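Local coordinates for Baccell_00856 (PDB 5MVH), which is a beta-propeller glycoside hydrolase from a gut Bacteroides, probably acting as a rhamnosidase, at residues Ser94-Gly99 / His386-Trp391. Numbering follows the deposited sequence.
Sequences SMMLDG and HDTELW
M96, in strand 93-97, lies across from T388 and E389 in the first turn of helix 388-394, and the two backbones stay well apart: the nearest CA atoms, those of M96 and E389, are 9.5 Å from each other. No hydrogen bond crosses the gap, and the contact buries a modest 69 Å² in all; the closest approaches are made by side-chain atoms.

M96 spans the distance with its thioether. With CG anti to the backbone N (chi1 -174°), the chain leaves the strand and then folds at its last two torsions, which brings sulfur and methyl to the helix. M96 SD lies 4.4 Å from E389 CG, against the aliphatic part of that side chain, while M96 CE approaches T388 OG1 at 4.5 Å. Both are loose van der Waals approaches.

The helical side of the contact is held by its own polar bonds. T388 OG1 donates to E389 OE2 at 2.7 Å, using the anti lone pair of the carboxylate oxygen; the same oxygen forms a salt bridge with K392, and N43 also bonds T388 OG1. D387 is the N-cap: L390 N reaches D387 OD1 at 3.0 Å from above the carboxylate plane, and E389 N adds a weaker bond to the same atom. D387 OD2 is bonded to T47 and Q52, linking the start of the helix to strands 45-48 and 51-57.

This buried contact thus joins the first strand of one propeller blade, whose M96 is hydrogen-bonded backbone to backbone with H104 of strand 103-107, to the short helix that precedes strand 397-402. Strand 51-57 receives M95 and L97 from the former segment and L390 from the latter, whereas W391 packs on strands 335-339 and 397-402.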
loop_
_atom_site.group_PDB
_atom_site.type_symbol
_atom_site.label_atom_id
_atom_site.label_comp_id
_atom_site.label_asym_id
_atom_site.label_seq_id
_atom_site.Cartn_x
_atom_site.Cartn_y
_atom_site.Cartn_z
ATOM N N SER A 94 1.918 -9.542 -2.796
ATOM C CA SER A 94 0.994 -9.174 -1.707
ATOM C C SER A 94 0.462 -10.389 -0.963
ATOM O O SER A 94 0.116 -11.417 -1.592
ATOM C CB SER A 94 -0.172 -8.387 -2.255
ATOM O OG SER A 94 0.259 -7.084 -2.568
ATOM N N MET A 95 0.384 -10.274 0.372
ATOM C CA MET A 95 -0.158 -11.313 1.217
ATOM C C MET A 95 -1.181 -10.793 2.231
ATOM O O MET A 95 -1.225 -9.608 2.546
ATOM C CB MET A 95 0.951 -12.036 1.982
ATOM C CG MET A 95 1.337 -11.459 3.345
ATOM S SD MET A 95 2.944 -12.034 3.955
ATOM C CE MET A 95 2.578 -13.790 4.124
ATOM N N MET A 96 -1.956 -11.724 2.764
ATOM C CA MET A 96 -2.920 -11.443 3.829
ATOM C C MET A 96 -3.406 -12.762 4.425
ATOM O O MET A 96 -3.325 -13.812 3.778
ATOM C CB MET A 96 -4.091 -10.648 3.246
ATOM C CG MET A 96 -5.121 -10.149 4.237
ATOM S SD MET A 96 -4.467 -9.131 5.558
ATOM C CE MET A 96 -3.489 -7.919 4.672
ATOM N N LEU A 97 -3.849 -12.732 5.679
ATOM C CA LEU A 97 -4.505 -13.891 6.282
ATOM C C LEU A 97 -6.003 -13.619 6.383
ATOM O O LEU A 97 -6.408 -12.497 6.679
ATOM C CB LEU A 97 -3.925 -14.226 7.653
ATOM C CG LEU A 97 -2.621 -15.038 7.648
ATOM C CD1 LEU A 97 -1.466 -14.191 7.135
ATOM C CD2 LEU A 97 -2.326 -15.624 9.027
ATOM N N ASP A 98 -6.803 -14.654 6.149
ATOM C CA ASP A 98 -8.233 -14.591 6.423
ATOM C C ASP A 98 -8.458 -14.920 7.903
ATOM O O ASP A 98 -7.524 -15.248 8.637
ATOM C CB ASP A 98 -9.072 -15.447 5.454
ATOM C CG ASP A 98 -8.789 -16.940 5.551
ATOM O OD1 ASP A 98 -8.455 -17.442 6.641
ATOM O OD2 ASP A 98 -8.917 -17.615 4.500
ATOM N N GLY A 99 -9.708 -14.790 8.329
ATOM C CA GLY A 99 -10.102 -14.986 9.713
ATOM C C GLY A 99 -9.825 -16.354 10.294
ATOM O O GLY A 99 -9.638 -16.462 11.511
ATOM N N HIS A 386 4.100 -1.538 5.734
ATOM C CA HIS A 386 3.987 -1.797 7.147
ATOM C C HIS A 386 2.922 -2.861 7.466
ATOM O O HIS A 386 2.090 -3.224 6.609
ATOM C CB HIS A 386 3.707 -0.458 7.878
ATOM C CG HIS A 386 2.272 -0.032 7.853
ATOM N ND1 HIS A 386 1.696 0.602 6.772
ATOM C CD2 HIS A 386 1.306 -0.100 8.807
ATOM C CE1 HIS A 386 0.430 0.876 7.052
ATOM N NE2 HIS A 386 0.168 0.465 8.280
ATOM N N ASP A 387 2.931 -3.315 8.724
ATOM C CA ASP A 387 2.020 -4.365 9.159
ATOM C C ASP A 387 0.718 -3.658 9.543
ATOM O O ASP A 387 0.539 -3.170 10.673
ATOM C CB ASP A 387 2.653 -5.160 10.324
ATOM C CG ASP A 387 1.848 -6.346 10.745
ATOM O OD1 ASP A 387 0.609 -6.364 10.542
ATOM O OD2 ASP A 387 2.437 -7.260 11.381
ATOM N N THR A 388 -0.192 -3.590 8.576
ATOM C CA THR A 388 -1.468 -2.869 8.763
ATOM C C THR A 388 -2.264 -3.439 9.941
ATOM O O THR A 388 -2.863 -2.699 10.703
ATOM C CB THR A 388 -2.372 -2.929 7.513
ATOM O OG1 THR A 388 -2.622 -4.294 7.175
ATOM C CG2 THR A 388 -1.749 -2.205 6.360
ATOM N N GLU A 389 -2.215 -4.752 10.130
ATOM C CA GLU A 389 -3.096 -5.403 11.133
ATOM C C GLU A 389 -2.557 -5.269 12.553
ATOM O O GLU A 389 -3.334 -5.099 13.524
ATOM C CB GLU A 389 -3.348 -6.855 10.726
ATOM C CG GLU A 389 -3.868 -6.966 9.290
ATOM C CD GLU A 389 -5.031 -6.036 9.070
ATOM O OE1 GLU A 389 -6.053 -6.297 9.725
ATOM O OE2 GLU A 389 -4.922 -5.025 8.308
ATOM N N LEU A 390 -1.232 -5.318 12.682
ATOM C CA LEU A 390 -0.569 -5.027 13.970
ATOM C C LEU A 390 -0.913 -3.642 14.511
ATOM O O LEU A 390 -1.140 -3.480 15.715
ATOM C CB LEU A 390 0.939 -5.112 13.826
ATOM C CG LEU A 390 1.730 -5.015 15.130
ATOM C CD1 LEU A 390 1.285 -6.108 16.102
ATOM C CD2 LEU A 390 3.207 -5.149 14.822
ATOM N N TRP A 391 -0.946 -2.654 13.629
ATOM C CA TRP A 391 -1.265 -1.312 14.027
ATOM C C TRP A 391 -2.718 -1.263 14.490
ATOM O O TRP A 391 -3.002 -0.727 15.560
ATOM C CB TRP A 391 -1.035 -0.300 12.896
ATOM C CG TRP A 391 -1.429 1.065 13.328
ATOM C CD1 TRP A 391 -2.569 1.754 12.982
ATOM C CD2 TRP A 391 -0.737 1.887 14.254
ATOM N NE1 TRP A 391 -2.586 2.974 13.593
ATOM C CE2 TRP A 391 -1.476 3.081 14.385
ATOM C CE3 TRP A 391 0.467 1.765 14.939
ATOM C CZ2 TRP A 391 -1.047 4.137 15.188
ATOM C CZ3 TRP A 391 0.889 2.795 15.739
ATOM C CH2 TRP A 391 0.121 3.968 15.874
#